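Plasmodium falciparum gamete antigen 27/25 (Plasmodium falciparum, PDB 1N81) is essential for sexual development of the malaria parasite, although its molecular function is unsettled and may involve protein dimerization. Local coordinates at residues N119-R124 with V174-I179; L85-T90 with D156-D161. All blocks are in the same frame, centred on the assembly; numbering follows the deposited sequence.

Interaction 1 (N119-R124 with V174-I179); sequences NVDHAR and VDSYII
Val120 and Asp121, in the last turn of helix 96-122, face Val174 and Ser176 of the chain that leaves helix 156-173; the CA atoms of Asp121 and Ser176 come within 6.7 Å. Val174 is the first residue to abandon helical angles, and a type I beta turn follows from Asp175 to Ile178, closed by Ile178 N to Asp175 O at 3.1 Å. The polar link is a single hydrogen bond, Ser176 OG donating to Asp121 OD1 at 2.8 Å. The hydroxyl does not lie in the carboxylate plane but meets OD1 from above, 46° out of it. Its torsion, chi1 68°, places OG between backbone N and carbonyl carbon, on the side of the residue that faces Asp121. A short aspartate suits the last helical turn, since its carboxylate reaches the serine hydroxyl, and a small serine suits a turn at the surface. Beside this bond methyls of two buried, beta-branched valines meet loosely, Val120 CG1 to Val174 CG1 at 4.3 Å. Helix 126-133 supplies further packing, Ile132 against Val120 and Met133 against Val174. Val174 CG1 also lies in plane at the edge of the Tyr177 ring. This is plain packing of an all-helical fold, in which the chain after one helix turns against the C-terminal end of another.

Interaction 2 (L85-T90 with D156-D161); sequences LISYCT and DDQYKD
Ser87 and Gln158 form the close part of this contact, where the helical segments 85-89 and 156-161 run roughly antiparallel, 155° between their directions, with their axes 10.5 Å apart at closest approach. Gln158 reaches across with its chain extended beyond CG, and its amide NE2 donates to the backbone oxygen Ser87 O at 3.1 Å. The bond is bent, 145° at the hydrogen, and the donor stands above the carbonyl plane. Small Ser87 lets the glutamine chain lie close, with OG 3.7 Å from Gln158 CG. Gln158 NE2 also sits at the edge of the Tyr88 ring, 3.9 Å from Tyr88 CD2, with ring and amide planes almost perpendicular at 86°. In this all-helical fold the contact joins the C-terminal end of helix 71-89 to the first turns of helix 156-173, and helix 96-122 lends Tyr105, which packs on both Tyr88 and Gln158. Glutamine fits here because both ends of its amide are used: OE1 accepts from Thr155 N just before its own helix. Toward solvent the contact is looser. Exposed Asp161 brings OD2 no nearer than 4.5 Å to Ser87 OG; a water lies between them, 2.6 Å from Ser87 OG, but improbably close to Asp161 OD2, making that bond doubtful.

Overall arrangement
The two interactions lie on opposite sides of the chain's centre, about 29 Å apart between centres and about 14 Å between nearest atoms, so they do not touch. Their segments alternate along the chain: 85-90, then 119-124, then 156-161, then 174-179. Helix 156-173 links them, giving its first turns to interaction 2 and, just past its last turn, the chain of interaction 1. On the other side of each contact, helices 71-89 and 96-122 follow one another in sequence. Helix 156-173 is therefore tied near one end to helix 71-89, and the chain beyond its other end to helix 96-122, joining distant parts of a single all-helical chain.

Interaction 1 (N119-R124 with V174-I179)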
loop_
_atom_site.group_PDB
_atom_site.type_symbol
_atom_site.label_atom_id
_atom_site.label_comp_id
_atom_site.label_asym_id
_atom_site.label_seq_id
_atom_site.Cartn_x
_atom_site.Cartn_y
_atom_site.Cartn_z
ATOM N N ASN A 119 10.490 3.159 11.265
ATOM C CA ASN A 119 10.402 3.156 12.725
ATOM C C ASN A 119 10.358 1.696 13.211
ATOM O O ASN A 119 10.960 1.363 14.217
ATOM C CB ASN A 119 9.154 3.922 13.200
ATOM C CG ASN A 119 9.293 5.449 13.036
ATOM O OD1 ASN A 119 9.691 6.152 13.958
ATOM N ND2 ASN A 119 8.981 5.946 11.858
ATOM N N VAL A 120 9.656 0.834 12.480
ATOM C CA VAL A 120 9.582 -0.585 12.835
ATOM C C VAL A 120 10.984 -1.249 12.828
ATOM O O VAL A 120 11.394 -1.866 13.807
ATOM C CB VAL A 120 8.629 -1.349 11.871
ATOM C CG1 VAL A 120 8.756 -2.857 12.076
ATOM C CG2 VAL A 120 7.168 -0.900 12.129
ATOM N N ASP A 121 11.720 -1.100 11.734
ATOM C CA ASP A 121 13.063 -1.672 11.621
ATOM C C ASP A 121 14.006 -1.256 12.759
ATOM O O ASP A 121 14.861 -2.038 13.188
ATOM C CB ASP A 121 13.740 -1.247 10.311
ATOM C CG ASP A 121 13.067 -1.804 9.080
ATOM O OD1 ASP A 121 12.273 -2.769 9.187
ATOM O OD2 ASP A 121 13.354 -1.267 7.987
ATOM N N HIS A 122 13.868 -0.018 13.221
ATOM C CA HIS A 122 14.736 0.488 14.271
ATOM C C HIS A 122 14.347 0.071 15.672
ATOM O O HIS A 122 15.134 0.264 16.586
ATOM C CB HIS A 122 14.823 2.013 14.217
ATOM C CG HIS A 122 15.402 2.545 12.938
ATOM N ND1 HIS A 122 15.547 3.895 12.695
ATOM C CD2 HIS A 122 15.848 1.911 11.826
ATOM C CE1 HIS A 122 16.054 4.071 11.485
ATOM N NE2 HIS A 122 16.245 2.882 10.939
ATOM N N ALA A 123 13.144 -0.473 15.857
ATOM C CA ALA A 123 12.728 -0.903 17.194
ATOM C C ALA A 123 13.408 -2.243 17.506
ATOM O O ALA A 123 13.611 -3.074 16.621
ATOM C CB ALA A 123 11.222 -1.034 17.274
ATOM N N ARG A 124 13.767 -2.432 18.766
ATOM C CA ARG A 124 14.474 -3.631 19.210
ATOM C C ARG A 124 13.622 -4.889 19.340
ATOM O O ARG A 124 13.892 -5.899 18.706
ATOM C CB ARG A 124 15.136 -3.336 20.559
ATOM C CG ARG A 124 16.186 -4.336 21.011
ATOM C CD ARG A 124 16.764 -3.903 22.359
ATOM N NE ARG A 124 18.042 -4.556 22.645
ATOM C CZ ARG A 124 18.850 -4.223 23.651
ATOM N NH1 ARG A 124 18.512 -3.239 24.479
ATOM N NH2 ARG A 124 20.003 -4.864 23.818
ATOM N N VAL A 174 6.449 -6.654 6.017
ATOM C CA VAL A 174 7.714 -6.493 6.720
ATOM C C VAL A 174 8.260 -7.875 7.062
ATOM O O VAL A 174 7.514 -8.733 7.552
ATOM C CB VAL A 174 7.531 -5.699 8.032
ATOM C CG1 VAL A 174 8.863 -5.640 8.802
ATOM C CG2 VAL A 174 7.057 -4.269 7.720
ATOM N N ASP A 175 9.551 -8.086 6.803
ATOM C CA ASP A 175 10.208 -9.361 7.085
ATOM C C ASP A 175 11.597 -9.159 7.679
ATOM O O ASP A 175 12.309 -10.130 7.936
ATOM C CB ASP A 175 10.333 -10.203 5.807
ATOM C CG ASP A 175 11.407 -9.676 4.858
ATOM O OD1 ASP A 175 11.710 -10.339 3.844
ATOM O OD2 ASP A 175 11.948 -8.593 5.128
ATOM N N SER A 176 11.968 -7.908 7.926
ATOM C CA SER A 176 13.297 -7.596 8.451
ATOM C C SER A 176 13.624 -8.175 9.831
ATOM O O SER A 176 14.779 -8.379 10.150
ATOM C CB SER A 176 13.501 -6.076 8.506
ATOM O OG SER A 176 12.643 -5.496 9.480
ATOM N N TYR A 177 12.617 -8.428 10.650
ATOM C CA TYR A 177 12.859 -8.957 11.987
ATOM C C TYR A 177 12.760 -10.502 12.041
ATOM O O TYR A 177 12.972 -11.096 13.089
ATOM C CB TYR A 177 11.843 -8.362 12.941
ATOM C CG TYR A 177 10.438 -8.826 12.607
ATOM C CD1 TYR A 177 9.922 -10.030 13.119
ATOM C CD2 TYR A 177 9.662 -8.110 11.693
ATOM C CE1 TYR A 177 8.650 -10.506 12.702
ATOM C CE2 TYR A 177 8.403 -8.567 11.274
ATOM C CZ TYR A 177 7.898 -9.756 11.770
ATOM O OH TYR A 177 6.663 -10.156 11.305
ATOM N N ILE A 178 12.440 -11.134 10.915
ATOM C CA ILE A 178 12.264 -12.588 10.838
ATOM C C ILE A 178 13.536 -13.448 10.777
ATOM O O ILE A 178 14.440 -13.160 10.016
ATOM C CB ILE A 178 11.361 -12.959 9.608
ATOM C CG1 ILE A 178 9.916 -12.536 9.893
ATOM C CG2 ILE A 178 11.438 -14.453 9.311
ATOM C CD1 ILE A 178 8.969 -12.704 8.729
ATOM N N ILE A 179 13.602 -14.497 11.602
ATOM C CA ILE A 179 14.747 -15.419 11.575
ATOM C C ILE A 179 14.129 -16.780 11.313
ATOM O O ILE A 179 13.397 -17.283 12.168
ATOM C CB ILE A 179 15.496 -15.542 12.919
ATOM C CG1 ILE A 179 15.843 -14.169 13.493
ATOM C CG2 ILE A 179 16.798 -16.351 12.684
ATOM C CD1 ILE A 179 16.816 -13.401 12.679
#

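Interaction 2 (L85-T90 with D156-D161)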
loop_
_atom_site.group_PDB
_atom_site.type_symbol
_atom_site.label_atom_id
_atom_site.label_comp_id
_atom_site.label_asym_id
_atom_site.label_seq_id
_atom_site.Cartn_x
_atom_site.Cartn_y
_atom_site.Cartn_z
ATOM N N LEU A 85 -10.417 0.876 -4.734
ATOM C CA LEU A 85 -11.280 1.195 -5.879
ATOM C C LEU A 85 -12.633 1.717 -5.362
ATOM O O LEU A 85 -13.129 2.759 -5.804
ATOM C CB LEU A 85 -11.516 -0.049 -6.736
ATOM C CG LEU A 85 -10.253 -0.742 -7.272
ATOM C CD1 LEU A 85 -10.657 -1.883 -8.173
ATOM C CD2 LEU A 85 -9.378 0.227 -8.013
ATOM N N ILE A 86 -13.210 0.985 -4.416
ATOM C CA ILE A 86 -14.498 1.356 -3.828
ATOM C C ILE A 86 -14.393 2.642 -2.987
ATOM O O ILE A 86 -15.305 3.452 -2.982
ATOM C CB ILE A 86 -15.055 0.180 -2.998
ATOM C CG1 ILE A 86 -15.517 -0.917 -3.973
ATOM C CG2 ILE A 86 -16.183 0.636 -2.095
ATOM C CD1 ILE A 86 -15.977 -2.176 -3.305
ATOM N N SER A 87 -13.261 2.854 -2.320
ATOM C CA SER A 87 -13.088 4.054 -1.514
ATOM C C SER A 87 -12.880 5.331 -2.343
ATOM O O SER A 87 -13.354 6.411 -1.970
ATOM C CB SER A 87 -11.890 3.866 -0.575
ATOM O OG SER A 87 -11.688 5.002 0.251
ATOM N N TYR A 88 -12.174 5.211 -3.468
ATOM C CA TYR A 88 -11.849 6.373 -4.305
ATOM C C TYR A 88 -12.621 6.526 -5.624
ATOM O O TYR A 88 -12.649 7.619 -6.204
ATOM C CB TYR A 88 -10.350 6.341 -4.686
ATOM C CG TYR A 88 -9.379 6.227 -3.536
ATOM C CD1 TYR A 88 -8.122 5.621 -3.716
ATOM C CD2 TYR A 88 -9.675 6.779 -2.282
ATOM C CE1 TYR A 88 -7.190 5.573 -2.690
ATOM C CE2 TYR A 88 -8.740 6.739 -1.241
ATOM C CZ TYR A 88 -7.501 6.133 -1.455
ATOM O OH TYR A 88 -6.591 6.075 -0.424
ATOM N N CYS A 89 -13.226 5.454 -6.119
ATOM C CA CYS A 89 -13.885 5.551 -7.428
ATOM C C CYS A 89 -15.372 5.257 -7.475
ATOM O O CYS A 89 -15.949 5.186 -8.556
ATOM C CB CYS A 89 -13.185 4.600 -8.407
ATOM S SG CYS A 89 -11.378 4.833 -8.546
ATOM N N THR A 90 -15.982 5.104 -6.313
ATOM C CA THR A 90 -17.387 4.732 -6.214
ATOM C C THR A 90 -18.392 5.871 -6.082
ATOM O O THR A 90 -19.537 5.661 -5.676
ATOM C CB THR A 90 -17.514 3.704 -5.067
ATOM O OG1 THR A 90 -18.318 2.611 -5.505
ATOM C CG2 THR A 90 -18.076 4.308 -3.804
ATOM N N ASP A 156 -12.791 11.569 6.233
ATOM C CA ASP A 156 -12.562 10.792 7.449
ATOM C C ASP A 156 -12.690 9.298 7.198
ATOM O O ASP A 156 -11.998 8.503 7.834
ATOM C CB ASP A 156 -13.531 11.208 8.567
ATOM C CG ASP A 156 -13.434 12.687 8.905
ATOM O OD1 ASP A 156 -12.304 13.182 9.110
ATOM O OD2 ASP A 156 -14.488 13.357 8.967
ATOM N N ASP A 157 -13.579 8.909 6.289
ATOM C CA ASP A 157 -13.752 7.490 6.011
ATOM C C ASP A 157 -12.549 6.970 5.250
ATOM O O ASP A 157 -12.007 5.916 5.591
ATOM C CB ASP A 157 -15.023 7.231 5.206
ATOM C CG ASP A 157 -16.275 7.360 6.045
ATOM O OD1 ASP A 157 -16.219 7.011 7.246
ATOM O OD2 ASP A 157 -17.312 7.795 5.500
ATOM N N GLN A 158 -12.149 7.708 4.218
ATOM C CA GLN A 158 -11.001 7.315 3.427
ATOM C C GLN A 158 -9.756 7.204 4.311
ATOM O O GLN A 158 -8.962 6.303 4.120
ATOM C CB GLN A 158 -10.772 8.332 2.324
ATOM C CG GLN A 158 -12.005 8.483 1.473
ATOM C CD GLN A 158 -11.799 9.422 0.322
ATOM O OE1 GLN A 158 -11.111 10.438 0.437
ATOM N NE2 GLN A 158 -12.403 9.095 -0.799
ATOM N N TYR A 159 -9.609 8.116 5.278
ATOM C CA TYR A 159 -8.470 8.092 6.194
ATOM C C TYR A 159 -8.518 6.872 7.105
ATOM O O TYR A 159 -7.534 6.147 7.255
ATOM C CB TYR A 159 -8.434 9.331 7.097
ATOM C CG TYR A 159 -7.420 9.160 8.203
ATOM C CD1 TYR A 159 -6.051 9.219 7.925
ATOM C CD2 TYR A 159 -7.813 8.753 9.473
ATOM C CE1 TYR A 159 -5.110 8.856 8.862
ATOM C CE2 TYR A 159 -6.882 8.389 10.419
ATOM C CZ TYR A 159 -5.522 8.433 10.104
ATOM O OH TYR A 159 -4.577 7.993 11.005
ATOM N N LYS A 160 -9.661 6.648 7.731
ATOM C CA LYS A 160 -9.775 5.503 8.617
ATOM C C LYS A 160 -9.512 4.178 7.867
ATOM O O LYS A 160 -8.840 3.264 8.379
ATOM C CB LYS A 160 -11.160 5.516 9.253
ATOM C CG LYS A 160 -11.497 4.331 10.110
ATOM C CD LYS A 160 -12.809 4.586 10.868
ATOM C CE LYS A 160 -13.175 3.430 11.815
ATOM N NZ LYS A 160 -13.558 2.178 11.084
ATOM N N ASP A 161 -10.038 4.053 6.656
ATOM C CA ASP A 161 -9.800 2.818 5.910
ATOM C C ASP A 161 -8.316 2.704 5.554
ATOM O O ASP A 161 -7.727 1.623 5.665
ATOM C CB ASP A 161 -10.646 2.768 4.634
ATOM C CG ASP A 161 -12.145 2.619 4.927
ATOM O OD1 ASP A 161 -12.518 2.072 5.994
ATOM O OD2 ASP A 161 -12.953 3.040 4.073
HETATM O O HOH W 1 -13.298 4.698 2.317
#